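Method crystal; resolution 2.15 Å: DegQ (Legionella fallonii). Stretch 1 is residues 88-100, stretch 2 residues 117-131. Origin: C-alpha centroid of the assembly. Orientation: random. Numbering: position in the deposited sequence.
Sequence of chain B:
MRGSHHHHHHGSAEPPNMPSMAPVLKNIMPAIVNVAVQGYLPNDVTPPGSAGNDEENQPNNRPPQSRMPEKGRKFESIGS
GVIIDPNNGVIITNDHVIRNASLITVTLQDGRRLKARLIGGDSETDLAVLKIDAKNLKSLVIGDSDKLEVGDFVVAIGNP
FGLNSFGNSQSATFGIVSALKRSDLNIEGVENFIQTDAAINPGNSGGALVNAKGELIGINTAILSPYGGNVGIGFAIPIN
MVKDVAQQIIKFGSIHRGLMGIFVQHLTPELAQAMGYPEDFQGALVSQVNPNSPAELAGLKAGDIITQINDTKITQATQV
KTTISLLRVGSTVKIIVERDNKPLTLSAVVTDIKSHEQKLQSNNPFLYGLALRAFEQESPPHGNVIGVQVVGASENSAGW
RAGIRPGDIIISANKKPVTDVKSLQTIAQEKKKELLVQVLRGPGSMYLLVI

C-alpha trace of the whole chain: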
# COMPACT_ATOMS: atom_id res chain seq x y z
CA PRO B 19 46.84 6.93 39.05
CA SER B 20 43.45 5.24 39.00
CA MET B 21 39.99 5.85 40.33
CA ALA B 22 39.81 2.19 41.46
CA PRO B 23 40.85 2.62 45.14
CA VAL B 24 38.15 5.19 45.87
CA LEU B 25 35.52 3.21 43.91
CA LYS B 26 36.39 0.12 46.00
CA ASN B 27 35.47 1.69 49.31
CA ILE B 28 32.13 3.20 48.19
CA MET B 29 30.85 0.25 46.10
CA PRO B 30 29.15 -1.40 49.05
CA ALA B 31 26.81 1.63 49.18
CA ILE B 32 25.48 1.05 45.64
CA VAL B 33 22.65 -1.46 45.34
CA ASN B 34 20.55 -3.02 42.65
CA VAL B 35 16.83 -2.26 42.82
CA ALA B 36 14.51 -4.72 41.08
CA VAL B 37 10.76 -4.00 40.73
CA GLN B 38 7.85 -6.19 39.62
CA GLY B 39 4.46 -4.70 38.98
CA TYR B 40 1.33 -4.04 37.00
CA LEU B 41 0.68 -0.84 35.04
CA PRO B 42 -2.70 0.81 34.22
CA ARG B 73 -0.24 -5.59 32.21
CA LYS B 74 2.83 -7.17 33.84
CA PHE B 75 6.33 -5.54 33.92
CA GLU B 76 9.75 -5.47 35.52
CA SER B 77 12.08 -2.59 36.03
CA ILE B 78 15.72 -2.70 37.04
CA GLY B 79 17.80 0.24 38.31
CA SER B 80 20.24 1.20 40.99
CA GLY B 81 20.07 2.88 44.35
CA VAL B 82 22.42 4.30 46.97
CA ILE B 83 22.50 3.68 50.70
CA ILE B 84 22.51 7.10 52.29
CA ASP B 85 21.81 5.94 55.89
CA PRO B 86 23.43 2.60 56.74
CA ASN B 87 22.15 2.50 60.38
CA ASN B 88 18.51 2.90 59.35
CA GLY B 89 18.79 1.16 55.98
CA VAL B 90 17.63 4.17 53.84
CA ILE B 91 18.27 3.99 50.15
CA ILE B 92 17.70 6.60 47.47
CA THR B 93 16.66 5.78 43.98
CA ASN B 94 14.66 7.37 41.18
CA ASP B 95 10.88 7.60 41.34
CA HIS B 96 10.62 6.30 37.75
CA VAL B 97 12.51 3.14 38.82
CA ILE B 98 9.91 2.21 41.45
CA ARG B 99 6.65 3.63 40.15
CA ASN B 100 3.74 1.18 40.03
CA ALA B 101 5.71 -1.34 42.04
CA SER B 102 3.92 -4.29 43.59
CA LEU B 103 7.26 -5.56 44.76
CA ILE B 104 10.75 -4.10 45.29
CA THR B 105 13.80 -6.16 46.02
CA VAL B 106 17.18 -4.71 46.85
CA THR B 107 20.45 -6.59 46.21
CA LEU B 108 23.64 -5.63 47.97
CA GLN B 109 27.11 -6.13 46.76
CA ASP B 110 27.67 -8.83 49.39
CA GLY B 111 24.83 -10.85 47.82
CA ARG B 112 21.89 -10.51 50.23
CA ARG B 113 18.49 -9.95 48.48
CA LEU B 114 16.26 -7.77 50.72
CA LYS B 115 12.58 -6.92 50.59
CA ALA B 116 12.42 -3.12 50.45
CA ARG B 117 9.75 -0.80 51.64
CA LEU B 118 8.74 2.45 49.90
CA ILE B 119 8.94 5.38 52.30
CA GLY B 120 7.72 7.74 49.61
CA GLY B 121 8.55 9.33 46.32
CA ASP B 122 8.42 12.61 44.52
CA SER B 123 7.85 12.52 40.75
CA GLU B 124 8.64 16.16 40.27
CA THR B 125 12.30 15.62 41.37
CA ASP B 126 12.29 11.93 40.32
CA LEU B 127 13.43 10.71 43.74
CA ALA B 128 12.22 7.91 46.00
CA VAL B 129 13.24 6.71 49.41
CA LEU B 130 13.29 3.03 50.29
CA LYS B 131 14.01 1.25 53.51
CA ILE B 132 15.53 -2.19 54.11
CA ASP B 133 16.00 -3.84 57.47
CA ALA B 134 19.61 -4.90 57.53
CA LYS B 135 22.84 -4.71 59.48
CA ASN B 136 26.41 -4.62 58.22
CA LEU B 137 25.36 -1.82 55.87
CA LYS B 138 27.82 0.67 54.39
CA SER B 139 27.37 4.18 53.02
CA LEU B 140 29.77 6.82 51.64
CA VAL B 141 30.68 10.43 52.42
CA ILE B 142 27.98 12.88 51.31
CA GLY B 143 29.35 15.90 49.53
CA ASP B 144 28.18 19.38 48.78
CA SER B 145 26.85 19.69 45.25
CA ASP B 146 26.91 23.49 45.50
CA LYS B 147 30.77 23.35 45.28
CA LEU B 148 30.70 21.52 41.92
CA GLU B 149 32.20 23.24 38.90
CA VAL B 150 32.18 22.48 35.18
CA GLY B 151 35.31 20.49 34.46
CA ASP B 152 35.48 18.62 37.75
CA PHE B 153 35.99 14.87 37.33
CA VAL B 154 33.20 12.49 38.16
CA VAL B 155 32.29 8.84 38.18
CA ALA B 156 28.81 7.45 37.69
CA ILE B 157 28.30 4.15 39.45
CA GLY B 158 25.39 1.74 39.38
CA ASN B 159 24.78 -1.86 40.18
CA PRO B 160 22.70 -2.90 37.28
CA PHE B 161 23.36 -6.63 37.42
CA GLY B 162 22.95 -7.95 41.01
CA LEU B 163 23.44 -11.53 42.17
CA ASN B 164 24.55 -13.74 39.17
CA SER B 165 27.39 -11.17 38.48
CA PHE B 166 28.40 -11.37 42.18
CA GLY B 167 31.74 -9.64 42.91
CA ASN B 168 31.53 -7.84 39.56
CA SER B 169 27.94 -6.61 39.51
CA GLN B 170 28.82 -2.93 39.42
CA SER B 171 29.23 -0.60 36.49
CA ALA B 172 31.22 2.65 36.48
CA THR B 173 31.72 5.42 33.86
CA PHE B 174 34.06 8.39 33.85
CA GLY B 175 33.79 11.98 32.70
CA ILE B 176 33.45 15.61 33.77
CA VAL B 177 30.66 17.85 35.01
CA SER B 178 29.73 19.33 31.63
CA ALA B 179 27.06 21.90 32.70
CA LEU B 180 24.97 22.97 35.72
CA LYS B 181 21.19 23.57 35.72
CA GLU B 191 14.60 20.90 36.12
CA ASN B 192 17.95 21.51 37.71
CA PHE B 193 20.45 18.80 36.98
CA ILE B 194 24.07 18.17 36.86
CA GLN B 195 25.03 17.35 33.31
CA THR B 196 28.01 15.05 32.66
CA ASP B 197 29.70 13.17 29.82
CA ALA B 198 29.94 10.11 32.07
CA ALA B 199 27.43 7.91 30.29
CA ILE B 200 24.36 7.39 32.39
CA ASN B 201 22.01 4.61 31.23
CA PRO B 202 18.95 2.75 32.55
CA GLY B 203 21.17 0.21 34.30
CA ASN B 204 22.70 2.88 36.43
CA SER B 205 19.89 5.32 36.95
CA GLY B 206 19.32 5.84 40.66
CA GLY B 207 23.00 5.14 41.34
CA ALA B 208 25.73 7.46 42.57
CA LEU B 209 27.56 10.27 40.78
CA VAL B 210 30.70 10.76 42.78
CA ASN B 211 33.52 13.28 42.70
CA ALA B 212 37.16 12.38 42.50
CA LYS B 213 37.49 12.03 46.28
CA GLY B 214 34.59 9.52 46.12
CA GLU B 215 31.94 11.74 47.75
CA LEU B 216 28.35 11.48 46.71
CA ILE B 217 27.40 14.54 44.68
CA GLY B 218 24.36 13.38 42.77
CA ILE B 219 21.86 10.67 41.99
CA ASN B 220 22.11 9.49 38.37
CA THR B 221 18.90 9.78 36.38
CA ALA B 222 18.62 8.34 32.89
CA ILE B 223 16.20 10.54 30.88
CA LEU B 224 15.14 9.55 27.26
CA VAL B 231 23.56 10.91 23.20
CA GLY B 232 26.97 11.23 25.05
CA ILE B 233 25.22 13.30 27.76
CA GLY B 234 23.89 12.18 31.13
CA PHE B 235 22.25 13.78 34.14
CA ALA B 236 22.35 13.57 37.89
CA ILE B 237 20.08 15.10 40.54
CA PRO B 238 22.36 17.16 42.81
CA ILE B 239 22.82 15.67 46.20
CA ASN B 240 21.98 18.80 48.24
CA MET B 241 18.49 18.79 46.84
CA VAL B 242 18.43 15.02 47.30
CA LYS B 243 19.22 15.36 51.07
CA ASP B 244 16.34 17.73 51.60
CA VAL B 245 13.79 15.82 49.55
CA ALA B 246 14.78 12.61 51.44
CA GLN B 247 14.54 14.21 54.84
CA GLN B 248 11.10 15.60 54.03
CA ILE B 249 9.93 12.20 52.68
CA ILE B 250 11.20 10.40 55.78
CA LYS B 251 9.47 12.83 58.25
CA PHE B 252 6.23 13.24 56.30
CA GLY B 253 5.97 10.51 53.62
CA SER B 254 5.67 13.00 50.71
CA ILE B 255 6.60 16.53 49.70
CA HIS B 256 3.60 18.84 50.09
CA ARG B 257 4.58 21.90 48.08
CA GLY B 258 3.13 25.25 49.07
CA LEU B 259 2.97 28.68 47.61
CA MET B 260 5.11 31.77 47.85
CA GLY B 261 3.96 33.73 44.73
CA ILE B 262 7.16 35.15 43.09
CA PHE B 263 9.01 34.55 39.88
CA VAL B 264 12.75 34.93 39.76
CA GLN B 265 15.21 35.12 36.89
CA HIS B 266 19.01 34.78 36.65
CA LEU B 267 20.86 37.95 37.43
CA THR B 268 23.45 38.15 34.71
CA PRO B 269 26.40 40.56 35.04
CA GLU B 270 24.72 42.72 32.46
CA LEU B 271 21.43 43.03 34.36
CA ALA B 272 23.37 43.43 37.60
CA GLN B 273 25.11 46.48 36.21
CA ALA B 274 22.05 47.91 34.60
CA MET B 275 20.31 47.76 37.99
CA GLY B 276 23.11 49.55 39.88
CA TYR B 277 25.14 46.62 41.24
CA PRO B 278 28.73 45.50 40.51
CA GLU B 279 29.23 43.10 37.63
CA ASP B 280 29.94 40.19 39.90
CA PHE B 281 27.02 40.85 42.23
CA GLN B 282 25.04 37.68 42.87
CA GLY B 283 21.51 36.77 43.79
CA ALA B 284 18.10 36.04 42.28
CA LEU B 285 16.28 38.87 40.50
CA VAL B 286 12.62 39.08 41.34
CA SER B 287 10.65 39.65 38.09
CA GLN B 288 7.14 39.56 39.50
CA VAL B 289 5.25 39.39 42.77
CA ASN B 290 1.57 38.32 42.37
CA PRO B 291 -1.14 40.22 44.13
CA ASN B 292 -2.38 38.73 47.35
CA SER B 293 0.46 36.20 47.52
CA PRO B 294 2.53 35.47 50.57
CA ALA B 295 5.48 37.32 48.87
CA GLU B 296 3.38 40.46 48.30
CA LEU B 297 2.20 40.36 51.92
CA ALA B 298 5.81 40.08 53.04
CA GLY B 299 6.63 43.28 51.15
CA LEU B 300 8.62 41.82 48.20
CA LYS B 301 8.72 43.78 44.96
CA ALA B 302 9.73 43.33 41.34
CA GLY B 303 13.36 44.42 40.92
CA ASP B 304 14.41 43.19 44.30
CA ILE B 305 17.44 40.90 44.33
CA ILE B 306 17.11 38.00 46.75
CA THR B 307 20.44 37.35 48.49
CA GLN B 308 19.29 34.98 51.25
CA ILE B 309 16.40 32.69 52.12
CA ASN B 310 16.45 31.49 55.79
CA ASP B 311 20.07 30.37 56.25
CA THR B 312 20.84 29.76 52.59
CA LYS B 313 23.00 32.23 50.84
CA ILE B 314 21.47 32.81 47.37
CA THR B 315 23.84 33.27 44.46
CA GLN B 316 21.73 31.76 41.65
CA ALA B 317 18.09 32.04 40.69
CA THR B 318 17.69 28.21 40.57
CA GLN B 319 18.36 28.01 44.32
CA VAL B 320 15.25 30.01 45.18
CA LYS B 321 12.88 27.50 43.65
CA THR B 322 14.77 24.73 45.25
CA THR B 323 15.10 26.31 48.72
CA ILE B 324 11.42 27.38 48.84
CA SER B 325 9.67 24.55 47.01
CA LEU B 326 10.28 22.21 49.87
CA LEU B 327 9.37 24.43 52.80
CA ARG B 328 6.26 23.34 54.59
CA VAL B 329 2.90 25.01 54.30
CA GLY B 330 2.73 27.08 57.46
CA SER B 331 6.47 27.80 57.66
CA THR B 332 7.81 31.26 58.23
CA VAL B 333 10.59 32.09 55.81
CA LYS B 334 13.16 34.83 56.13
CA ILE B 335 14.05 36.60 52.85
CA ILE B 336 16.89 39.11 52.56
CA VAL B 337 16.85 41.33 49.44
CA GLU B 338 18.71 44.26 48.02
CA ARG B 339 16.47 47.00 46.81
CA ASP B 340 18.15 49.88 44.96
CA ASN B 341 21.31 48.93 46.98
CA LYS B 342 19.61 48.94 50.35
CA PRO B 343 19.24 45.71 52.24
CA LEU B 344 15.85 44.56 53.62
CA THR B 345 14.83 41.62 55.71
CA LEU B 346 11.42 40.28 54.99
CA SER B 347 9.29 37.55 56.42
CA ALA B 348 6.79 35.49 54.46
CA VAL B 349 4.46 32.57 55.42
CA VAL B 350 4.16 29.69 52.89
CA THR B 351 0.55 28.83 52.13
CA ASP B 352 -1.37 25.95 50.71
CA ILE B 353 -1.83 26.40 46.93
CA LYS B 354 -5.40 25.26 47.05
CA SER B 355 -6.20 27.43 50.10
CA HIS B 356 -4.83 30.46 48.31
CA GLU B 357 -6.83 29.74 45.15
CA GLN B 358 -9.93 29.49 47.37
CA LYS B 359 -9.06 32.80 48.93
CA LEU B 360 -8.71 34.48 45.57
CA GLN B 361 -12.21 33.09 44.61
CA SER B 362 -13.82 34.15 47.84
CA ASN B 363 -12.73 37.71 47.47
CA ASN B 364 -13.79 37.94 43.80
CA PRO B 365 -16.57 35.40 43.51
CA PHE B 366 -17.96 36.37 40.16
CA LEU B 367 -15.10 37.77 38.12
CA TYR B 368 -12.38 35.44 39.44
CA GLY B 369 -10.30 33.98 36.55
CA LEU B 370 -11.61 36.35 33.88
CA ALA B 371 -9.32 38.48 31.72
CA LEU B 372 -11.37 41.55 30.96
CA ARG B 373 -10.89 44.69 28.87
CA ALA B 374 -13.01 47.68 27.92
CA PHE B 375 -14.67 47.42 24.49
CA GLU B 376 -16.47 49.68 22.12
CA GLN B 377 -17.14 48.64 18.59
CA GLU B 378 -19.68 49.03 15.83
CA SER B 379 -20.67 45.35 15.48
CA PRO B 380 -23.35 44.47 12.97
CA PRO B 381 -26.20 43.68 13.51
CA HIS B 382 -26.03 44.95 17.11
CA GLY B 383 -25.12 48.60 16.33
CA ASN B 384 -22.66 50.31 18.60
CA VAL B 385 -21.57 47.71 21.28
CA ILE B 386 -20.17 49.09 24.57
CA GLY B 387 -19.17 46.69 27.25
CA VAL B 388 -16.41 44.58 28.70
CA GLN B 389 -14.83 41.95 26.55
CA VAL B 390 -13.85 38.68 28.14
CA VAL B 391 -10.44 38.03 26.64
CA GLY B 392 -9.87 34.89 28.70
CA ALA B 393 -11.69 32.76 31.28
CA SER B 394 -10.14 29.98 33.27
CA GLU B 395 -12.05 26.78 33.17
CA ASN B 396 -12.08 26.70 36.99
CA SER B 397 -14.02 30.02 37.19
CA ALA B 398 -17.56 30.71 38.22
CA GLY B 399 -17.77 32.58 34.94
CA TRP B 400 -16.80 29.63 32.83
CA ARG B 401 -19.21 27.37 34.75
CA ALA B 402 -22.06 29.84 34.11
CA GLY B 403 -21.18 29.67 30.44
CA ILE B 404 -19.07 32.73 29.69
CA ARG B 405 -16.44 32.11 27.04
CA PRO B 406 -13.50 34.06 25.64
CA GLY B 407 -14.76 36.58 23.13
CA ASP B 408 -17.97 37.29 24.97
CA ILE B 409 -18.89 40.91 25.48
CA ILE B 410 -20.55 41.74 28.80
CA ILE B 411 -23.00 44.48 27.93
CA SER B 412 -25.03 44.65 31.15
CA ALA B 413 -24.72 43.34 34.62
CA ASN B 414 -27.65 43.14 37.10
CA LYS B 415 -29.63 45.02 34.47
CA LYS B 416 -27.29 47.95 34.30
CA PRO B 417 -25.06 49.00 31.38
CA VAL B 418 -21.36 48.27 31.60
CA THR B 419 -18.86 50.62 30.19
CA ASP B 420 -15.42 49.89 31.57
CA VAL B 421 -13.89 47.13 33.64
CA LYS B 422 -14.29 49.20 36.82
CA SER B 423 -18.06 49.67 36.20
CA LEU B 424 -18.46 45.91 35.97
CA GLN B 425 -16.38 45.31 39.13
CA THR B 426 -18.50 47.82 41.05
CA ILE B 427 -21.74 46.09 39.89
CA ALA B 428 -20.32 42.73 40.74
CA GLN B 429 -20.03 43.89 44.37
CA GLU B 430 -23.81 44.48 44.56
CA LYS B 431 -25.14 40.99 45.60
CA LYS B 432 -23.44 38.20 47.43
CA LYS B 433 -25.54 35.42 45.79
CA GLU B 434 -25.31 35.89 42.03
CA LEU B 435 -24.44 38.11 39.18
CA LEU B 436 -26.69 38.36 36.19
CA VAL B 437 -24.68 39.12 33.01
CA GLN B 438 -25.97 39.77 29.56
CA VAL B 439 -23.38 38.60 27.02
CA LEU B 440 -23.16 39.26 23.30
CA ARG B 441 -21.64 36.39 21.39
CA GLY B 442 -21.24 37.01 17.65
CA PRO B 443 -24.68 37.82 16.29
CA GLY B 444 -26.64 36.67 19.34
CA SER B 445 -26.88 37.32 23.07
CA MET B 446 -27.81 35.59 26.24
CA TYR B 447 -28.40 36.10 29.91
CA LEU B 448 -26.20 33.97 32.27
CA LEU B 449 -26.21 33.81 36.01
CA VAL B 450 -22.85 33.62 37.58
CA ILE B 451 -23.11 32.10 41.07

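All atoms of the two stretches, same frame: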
# COMPACT_ATOMS: atom_id res chain seq x y z
N ASN B 88 19.94 3.11 59.52
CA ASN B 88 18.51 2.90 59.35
C ASN B 88 18.11 2.23 58.03
O ASN B 88 16.92 2.06 57.78
CB ASN B 88 17.78 4.22 59.57
CG ASN B 88 18.00 4.76 60.98
OD1 ASN B 88 18.51 5.88 61.13
ND2 ASN B 88 17.66 3.95 62.02
N GLY B 89 19.08 1.87 57.21
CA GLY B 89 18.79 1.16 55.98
C GLY B 89 17.99 1.98 54.97
O GLY B 89 17.09 1.46 54.36
N VAL B 90 18.33 3.26 54.80
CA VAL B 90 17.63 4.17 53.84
C VAL B 90 18.46 4.25 52.57
O VAL B 90 19.68 4.47 52.59
CB VAL B 90 17.49 5.61 54.43
CG1 VAL B 90 16.99 6.68 53.41
CG2 VAL B 90 16.64 5.59 55.75
N ILE B 91 17.74 4.13 51.46
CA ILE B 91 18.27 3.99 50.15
C ILE B 91 17.56 4.95 49.23
O ILE B 91 16.33 5.05 49.26
CB ILE B 91 17.93 2.61 49.62
CG1 ILE B 91 18.74 1.55 50.34
CG2 ILE B 91 18.16 2.56 48.12
CD1 ILE B 91 18.44 0.07 49.88
N ILE B 92 18.31 5.68 48.42
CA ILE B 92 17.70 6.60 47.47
C ILE B 92 17.70 5.96 46.10
O ILE B 92 18.68 5.36 45.68
CB ILE B 92 18.48 7.95 47.37
CG1 ILE B 92 18.41 8.72 48.67
CG2 ILE B 92 17.87 8.85 46.36
CD1 ILE B 92 17.07 8.98 49.19
N THR B 93 16.64 6.17 45.36
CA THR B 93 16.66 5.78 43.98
C THR B 93 15.82 6.73 43.19
O THR B 93 15.38 7.74 43.73
CB THR B 93 16.22 4.33 43.81
OG1 THR B 93 16.48 3.94 42.44
CG2 THR B 93 14.70 4.13 44.20
N ASN B 94 15.59 6.49 41.90
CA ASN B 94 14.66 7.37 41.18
C ASN B 94 13.23 6.99 41.38
O ASN B 94 12.91 5.82 41.48
CB ASN B 94 14.89 7.26 39.72
CG ASN B 94 16.26 7.77 39.30
OD1 ASN B 94 16.67 8.90 39.65
ND2 ASN B 94 16.93 6.99 38.47
N ASP B 95 12.32 7.96 41.34
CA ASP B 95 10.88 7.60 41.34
C ASP B 95 10.48 6.74 40.14
O ASP B 95 9.71 5.79 40.29
CB ASP B 95 9.98 8.86 41.45
CG ASP B 95 8.56 8.54 41.92
OD1 ASP B 95 7.62 8.89 41.19
OD2 ASP B 95 8.37 7.94 43.02
N HIS B 96 10.98 7.08 38.95
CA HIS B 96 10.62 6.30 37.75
C HIS B 96 11.05 4.84 37.86
O HIS B 96 10.39 3.99 37.29
CB HIS B 96 11.10 6.94 36.46
CG HIS B 96 12.55 6.70 36.15
ND1 HIS B 96 13.49 7.68 36.30
CD2 HIS B 96 13.20 5.63 35.63
CE1 HIS B 96 14.67 7.21 35.93
NE2 HIS B 96 14.52 5.96 35.53
N VAL B 97 12.09 4.54 38.62
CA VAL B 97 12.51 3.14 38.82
C VAL B 97 11.42 2.34 39.55
O VAL B 97 11.12 1.18 39.21
CB VAL B 97 13.90 3.09 39.53
CG1 VAL B 97 14.28 1.71 40.04
CG2 VAL B 97 14.98 3.59 38.58
N ILE B 98 10.84 2.94 40.59
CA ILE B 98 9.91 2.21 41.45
C ILE B 98 8.43 2.46 41.23
O ILE B 98 7.62 1.84 41.90
CB ILE B 98 10.22 2.38 43.00
CG1 ILE B 98 10.14 3.83 43.48
CG2 ILE B 98 11.58 1.81 43.32
CD1 ILE B 98 8.75 4.52 43.42
N ARG B 99 8.06 3.35 40.32
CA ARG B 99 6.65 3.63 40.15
C ARG B 99 5.87 2.39 39.73
O ARG B 99 6.35 1.58 38.92
CB ARG B 99 6.40 4.73 39.12
CG ARG B 99 6.23 6.09 39.77
CD ARG B 99 5.54 7.07 38.85
NE ARG B 99 6.26 7.24 37.60
CZ ARG B 99 7.23 8.13 37.38
NH1 ARG B 99 7.64 8.94 38.36
NH2 ARG B 99 7.80 8.21 36.18
N ASN B 100 4.65 2.28 40.29
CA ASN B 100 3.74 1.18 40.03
C ASN B 100 4.26 -0.15 40.57
O ASN B 100 3.87 -1.21 40.09
CB ASN B 100 3.44 1.07 38.55
CG ASN B 100 2.84 2.36 37.98
OD1 ASN B 100 1.82 2.85 38.45
ND2 ASN B 100 3.48 2.90 36.95
N ARG B 117 11.00 -1.51 51.48
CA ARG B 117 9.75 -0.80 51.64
C ARG B 117 9.83 0.61 51.04
O ARG B 117 10.83 1.27 51.21
CB ARG B 117 9.48 -0.76 53.14
CG ARG B 117 8.16 -0.19 53.52
CD ARG B 117 7.77 -0.72 54.98
NE ARG B 117 8.58 -0.13 56.06
CZ ARG B 117 8.58 1.17 56.40
NH1 ARG B 117 7.83 2.07 55.75
NH2 ARG B 117 9.37 1.60 57.39
N LEU B 118 8.77 1.08 50.40
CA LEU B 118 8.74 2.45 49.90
C LEU B 118 8.38 3.42 51.02
O LEU B 118 7.30 3.33 51.59
CB LEU B 118 7.70 2.57 48.79
CG LEU B 118 7.77 3.63 47.69
CD1 LEU B 118 6.40 4.25 47.53
CD2 LEU B 118 8.85 4.72 47.85
N ILE B 119 9.26 4.37 51.32
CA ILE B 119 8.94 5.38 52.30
C ILE B 119 8.11 6.41 51.61
O ILE B 119 7.14 6.84 52.14
CB ILE B 119 10.18 5.96 52.93
CG1 ILE B 119 10.91 4.85 53.66
CG2 ILE B 119 9.85 7.03 53.94
CD1 ILE B 119 11.86 5.38 54.61
N GLY B 120 8.52 6.82 50.41
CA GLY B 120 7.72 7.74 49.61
C GLY B 120 8.55 8.17 48.41
O GLY B 120 9.76 7.90 48.35
N GLY B 121 7.90 8.82 47.47
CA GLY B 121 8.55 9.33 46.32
C GLY B 121 8.06 10.70 45.98
O GLY B 121 7.10 11.19 46.57
N ASP B 122 8.70 11.27 44.98
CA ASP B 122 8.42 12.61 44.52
C ASP B 122 8.73 12.64 43.04
O ASP B 122 9.94 12.66 42.65
CB ASP B 122 9.25 13.63 45.27
CG ASP B 122 8.81 15.05 44.95
OD1 ASP B 122 7.60 15.36 45.09
OD2 ASP B 122 9.67 15.85 44.52
N SER B 123 7.67 12.58 42.23
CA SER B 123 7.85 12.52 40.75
C SER B 123 8.43 13.78 40.18
O SER B 123 9.25 13.73 39.25
CB SER B 123 6.54 12.17 40.01
OG SER B 123 5.47 13.01 40.38
N GLU B 124 8.07 14.92 40.75
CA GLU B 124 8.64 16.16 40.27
C GLU B 124 10.20 16.17 40.30
O GLU B 124 10.83 16.59 39.34
CB GLU B 124 8.02 17.38 40.96
CG GLU B 124 8.15 18.66 40.07
CD GLU B 124 7.98 19.98 40.82
OE1 GLU B 124 8.67 20.97 40.49
OE2 GLU B 124 7.15 20.02 41.75
N THR B 125 10.83 15.67 41.35
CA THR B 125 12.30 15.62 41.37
C THR B 125 12.85 14.25 40.96
O THR B 125 14.08 14.06 40.94
CB THR B 125 12.82 15.93 42.76
OG1 THR B 125 12.18 15.06 43.69
CG2 THR B 125 12.50 17.32 43.18
N ASP B 126 11.96 13.31 40.64
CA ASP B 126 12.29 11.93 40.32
C ASP B 126 13.17 11.27 41.36
O ASP B 126 14.16 10.61 40.99
CB ASP B 126 12.96 11.82 38.92
CG ASP B 126 12.95 10.39 38.38
OD1 ASP B 126 12.16 9.55 38.90
OD2 ASP B 126 13.73 10.07 37.49
N LEU B 127 12.79 11.39 42.64
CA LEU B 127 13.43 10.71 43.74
C LEU B 127 12.47 9.83 44.51
O LEU B 127 11.26 10.07 44.54
CB LEU B 127 14.04 11.70 44.72
CG LEU B 127 15.14 12.53 44.07
CD1 LEU B 127 15.43 13.71 45.04
CD2 LEU B 127 16.37 11.60 43.79
N ALA B 128 13.01 8.78 45.13
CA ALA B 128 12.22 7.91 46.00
C ALA B 128 13.12 7.41 47.07
O ALA B 128 14.30 7.26 46.86
CB ALA B 128 11.65 6.79 45.24
N VAL B 129 12.55 7.21 48.25
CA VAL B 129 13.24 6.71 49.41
C VAL B 129 12.66 5.34 49.73
O VAL B 129 11.42 5.15 49.73
CB VAL B 129 13.02 7.64 50.58
CG1 VAL B 129 13.81 7.22 51.78
CG2 VAL B 129 13.28 9.12 50.19
N LEU B 130 13.59 4.42 49.98
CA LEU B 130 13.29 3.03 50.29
C LEU B 130 13.97 2.72 51.61
O LEU B 130 15.04 3.30 51.95
CB LEU B 130 13.89 2.08 49.24
CG LEU B 130 13.54 2.23 47.75
CD1 LEU B 130 14.25 1.14 46.92
CD2 LEU B 130 12.06 2.22 47.51
N LYS B 131 13.42 1.73 52.31
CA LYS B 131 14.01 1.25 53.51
C LYS B 131 14.13 -0.28 53.51
O LYS B 131 13.23 -0.99 53.06
CB LYS B 131 13.18 1.74 54.69
CG LYS B 131 13.42 0.98 55.94
CD LYS B 131 13.78 1.86 57.12
CE LYS B 131 14.13 0.95 58.35
NZ LYS B 131 14.18 1.71 59.61

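Strand 90-93 runs antiparallel to strand 127-131, their directions 150° apart and their axes approaching to 4.6 Å. The register alternates by the usual rule. Ile91 pairs with Leu130 through two hydrogen bonds, Ile91 N to Leu130 O and Leu130 N to Ile91 O, each 2.9 Å; Thr93 and Ala128 repeat the pattern, with Thr93 N to Ala128 O at 3.0 Å and Ala128 N to Thr93 O at 2.9 Å. The non-hydrogen-bonded pairs, Ile92-Val129 between these rungs and Val90-Lys131 beyond the first, bring alpha carbons closer, to 4.9 Å and 4.7 Å. Strand 127-131 also bonds back to strand 117-122, so it is shared by both neighbours.

Alternation sorts the side chains. On one face, Val90 CG1 meets Val129 CG1 at 3.6 Å, and Ile92 CD1 lies 3.9 Å from Val129 CG2. On the other, Ile91, Thr93, Ala128 and Leu130 point together, and the short helix that follows the strand adds Ile98 to them: its CG1 sits 3.8 Å from Ala128 CB and its CG2 4.2 Å from Leu130 CD2. The first contact sets an isoleucine against the single methyl of Ala128.

Where the strand ends, Asp126, with positive phi, takes over the pairing. Its carboxylate grips the start of the helix: Asp126 OD1 accepts from His96 N and Asp126 OD2 from His96 ND1, both at 2.7 Å, the latter near the plane of the imidazole. One acidic side chain thus fixes both backbone and ring of His96. A weak bond from Asp95 N to Asp126 O, 3.2 Å, adds a backbone link between the stretches.

Asp95 reaches over Gly121, its OD2 3.6 Å from Gly121 CA; a beta carbon there would fall 2.2 Å from Asp95 OD2, a clash. Arg99 NH1 holds Asp95 OD1 in a 2.8 Å salt bridge.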